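Local coordinates for methyltransferase small domain-containing protein (Thermoplasma acidophilum, PDB 1NE2) that is of unknown function but probably acts as a transferase, most likely a methyltransferase with a Rossmann-like fold that uses S-adenosylmethionine, at residues N8-R13 with F40-Y45. Sequence-based numbering, arbitrary orientation.
Sequences NDLEIR and FLIEIY
Leu10 reaches across from the N-terminal helix 6-14 and sets its CD2 methyl against CD1 of Ile42 and CB of Leu41, on the flank of helix 34-46. This is a sparse helix-to-helix contact on a Rossmann-like fold: the seven-stranded sheet has the order 3-2-1-4-5-7-6 with strand 187-197 alone antiparallel to the rest, consistent with a class I, AdoMet-dependent methyltransferase. Helix 34-46 packs on that sheet, and helix 6-14 packs against the flank of helix 34-46 and the end of helix 64-71. The nearest CA atoms, those of Leu10 and Ile42, are 8.6 Å apart; Leu10 is the one residue of 8-13 that touches 40-45, and about 105 Å² is buried between the two segments. With CG anti to the backbone N (chi1 174°) and chi2 at 63°, CD2 is the methyl that leads toward helix 34-46. There CD2 of Leu10 meets CD1 of Ile42 at 3.8 Å, a normal methyl-to-methyl distance, while the two side chains run past each other in opposite directions. The same methyl of Leu10 lies 4.3 Å from CB of Leu41, a looser touch. Leucine suits this place because it is apolar and long enough to put a methyl across the gap between the helices, and all three touching residues are buried. Leu71 and Leu72 also pack on Leu10, and Leu72 on Ile42, so the end of helix 64-71 and the loop after it complete the apolar cluster. Leu41, beside Ser69, also touches Ile115 of strand 111-116, which links this outer contact to the sheet. Phe40 and Ile44 belong to the sheet-facing side of the same helix, where both pack on Ile115 and Tyr143. In Ile42 the CG1 branch sits beside the backbone N, anti to the carbonyl carbon, and the second bend (chi2 -54°) places CD1 where it meets CD2 of Leu10.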
loop_
_atom_site.group_PDB
_atom_site.type_symbol
_atom_site.label_atom_id
_atom_site.label_comp_id
_atom_site.label_asym_id
_atom_site.label_seq_id
_atom_site.Cartn_x
_atom_site.Cartn_y
_atom_site.Cartn_z
ATOM N N ASN B 8 9.618 7.397 -22.737
ATOM C CA ASN B 8 11.066 7.501 -22.860
ATOM C C ASN B 8 11.695 8.067 -21.596
ATOM O O ASN B 8 12.770 7.630 -21.188
ATOM C CB ASN B 8 11.447 8.371 -24.059
ATOM C CG ASN B 8 11.270 7.650 -25.379
ATOM O OD1 ASN B 8 11.821 6.568 -25.585
ATOM N ND2 ASN B 8 10.503 8.248 -26.283
ATOM N N ASP B 9 11.022 9.030 -20.974
ATOM C CA ASP B 9 11.533 9.642 -19.752
ATOM C C ASP B 9 11.559 8.631 -18.606
ATOM O O ASP B 9 12.472 8.642 -17.781
ATOM C CB ASP B 9 10.686 10.857 -19.357
ATOM C CG ASP B 9 10.751 11.976 -20.386
ATOM O OD1 ASP B 9 11.763 12.059 -21.115
ATOM O OD2 ASP B 9 9.796 12.783 -20.455
ATOM N N LEU B 10 10.553 7.761 -18.553
ATOM C CA LEU B 10 10.496 6.735 -17.518
ATOM C C LEU B 10 11.555 5.683 -17.817
ATOM O O LEU B 10 12.294 5.252 -16.932
ATOM C CB LEU B 10 9.117 6.061 -17.491
ATOM C CG LEU B 10 8.964 4.866 -16.541
ATOM C CD1 LEU B 10 9.168 5.304 -15.095
ATOM C CD2 LEU B 10 7.578 4.251 -16.715
ATOM N N GLU B 11 11.624 5.278 -19.081
ATOM C CA GLU B 11 12.583 4.270 -19.500
ATOM C C GLU B 11 14.012 4.597 -19.079
ATOM O O GLU B 11 14.725 3.724 -18.583
ATOM C CB GLU B 11 12.523 4.073 -21.019
ATOM C CG GLU B 11 13.195 2.784 -21.473
ATOM C CD GLU B 11 13.237 2.628 -22.987
ATOM O OE1 GLU B 11 12.256 3.004 -23.658
ATOM O OE2 GLU B 11 14.255 2.116 -23.499
ATOM N N ILE B 12 14.439 5.848 -19.254
ATOM C CA ILE B 12 15.803 6.198 -18.879
ATOM C C ILE B 12 16.021 6.134 -17.376
ATOM O O ILE B 12 17.138 5.897 -16.922
ATOM C CB ILE B 12 16.220 7.593 -19.420
ATOM C CG1 ILE B 12 15.235 8.664 -18.965
ATOM C CG2 ILE B 12 16.306 7.547 -20.936
ATOM C CD1 ILE B 12 15.612 10.056 -19.417
ATOM N N ARG B 13 14.963 6.335 -16.593
ATOM C CA ARG B 13 15.109 6.239 -15.148
ATOM C C ARG B 13 15.207 4.762 -14.765
ATOM O O ARG B 13 15.932 4.396 -13.841
ATOM C CB ARG B 13 13.928 6.913 -14.433
ATOM C CG ARG B 13 13.916 8.437 -14.568
ATOM C CD ARG B 13 15.140 9.065 -13.895
ATOM N NE ARG B 13 15.097 8.956 -12.438
ATOM C CZ ARG B 13 14.450 9.801 -11.637
ATOM N NH1 ARG B 13 13.787 10.831 -12.144
ATOM N NH2 ARG B 13 14.465 9.612 -10.325
ATOM N N PHE B 40 4.516 -1.129 -20.582
ATOM C CA PHE B 40 3.504 -1.771 -19.752
ATOM C C PHE B 40 3.004 -0.832 -18.656
ATOM O O PHE B 40 1.791 -0.644 -18.497
ATOM C CB PHE B 40 4.115 -3.049 -19.155
ATOM C CG PHE B 40 3.229 -3.790 -18.192
ATOM C CD1 PHE B 40 1.956 -4.221 -18.563
ATOM C CD2 PHE B 40 3.714 -4.136 -16.932
ATOM C CE1 PHE B 40 1.182 -4.996 -17.692
ATOM C CE2 PHE B 40 2.954 -4.906 -16.056
ATOM C CZ PHE B 40 1.680 -5.341 -16.437
ATOM N N LEU B 41 3.934 -0.227 -17.919
ATOM C CA LEU B 41 3.574 0.690 -16.831
ATOM C C LEU B 41 2.846 1.949 -17.301
ATOM O O LEU B 41 1.918 2.406 -16.637
ATOM C CB LEU B 41 4.815 1.080 -16.023
ATOM C CG LEU B 41 5.461 -0.050 -15.208
ATOM C CD1 LEU B 41 6.730 0.483 -14.542
ATOM C CD2 LEU B 41 4.491 -0.572 -14.152
ATOM N N ILE B 42 3.249 2.509 -18.436
ATOM C CA ILE B 42 2.574 3.703 -18.929
ATOM C C ILE B 42 1.116 3.381 -19.281
ATOM O O ILE B 42 0.226 4.216 -19.093
ATOM C CB ILE B 42 3.310 4.315 -20.147
ATOM C CG1 ILE B 42 4.675 4.852 -19.708
ATOM C CG2 ILE B 42 2.465 5.430 -20.765
ATOM C CD1 ILE B 42 4.616 5.824 -18.538
ATOM N N GLU B 43 0.861 2.175 -19.782
ATOM C CA GLU B 43 -0.515 1.793 -20.090
ATOM C C GLU B 43 -1.341 1.840 -18.803
ATOM O O GLU B 43 -2.448 2.376 -18.777
ATOM C CB GLU B 43 -0.586 0.376 -20.665
ATOM C CG GLU B 43 -0.063 0.226 -22.077
ATOM C CD GLU B 43 -0.435 -1.118 -22.676
ATOM O OE1 GLU B 43 -0.440 -2.118 -21.929
ATOM O OE2 GLU B 43 -0.722 -1.169 -23.892
ATOM N N ILE B 44 -0.802 1.264 -17.733
ATOM C CA ILE B 44 -1.509 1.247 -16.457
ATOM C C ILE B 44 -1.711 2.680 -15.956
ATOM O O ILE B 44 -2.758 3.018 -15.394
ATOM C CB ILE B 44 -0.721 0.430 -15.396
ATOM C CG1 ILE B 44 -0.456 -0.986 -15.933
ATOM C CG2 ILE B 44 -1.520 0.366 -14.088
ATOM C CD1 ILE B 44 0.335 -1.892 -14.977
ATOM N N TYR B 45 -0.704 3.518 -16.182
ATOM C CA TYR B 45 -0.740 4.912 -15.771
ATOM C C TYR B 45 -1.835 5.659 -16.532
ATOM O O TYR B 45 -2.610 6.410 -15.942
ATOM C CB TYR B 45 0.626 5.544 -16.046
ATOM C CG TYR B 45 0.717 7.024 -15.752
ATOM C CD1 TYR B 45 0.860 7.496 -14.449
ATOM C CD2 TYR B 45 0.687 7.950 -16.791
ATOM C CE1 TYR B 45 0.976 8.871 -14.190
ATOM C CE2 TYR B 45 0.798 9.309 -16.549
ATOM C CZ TYR B 45 0.943 9.765 -15.252
ATOM O OH TYR B 45 1.060 11.121 -15.041
#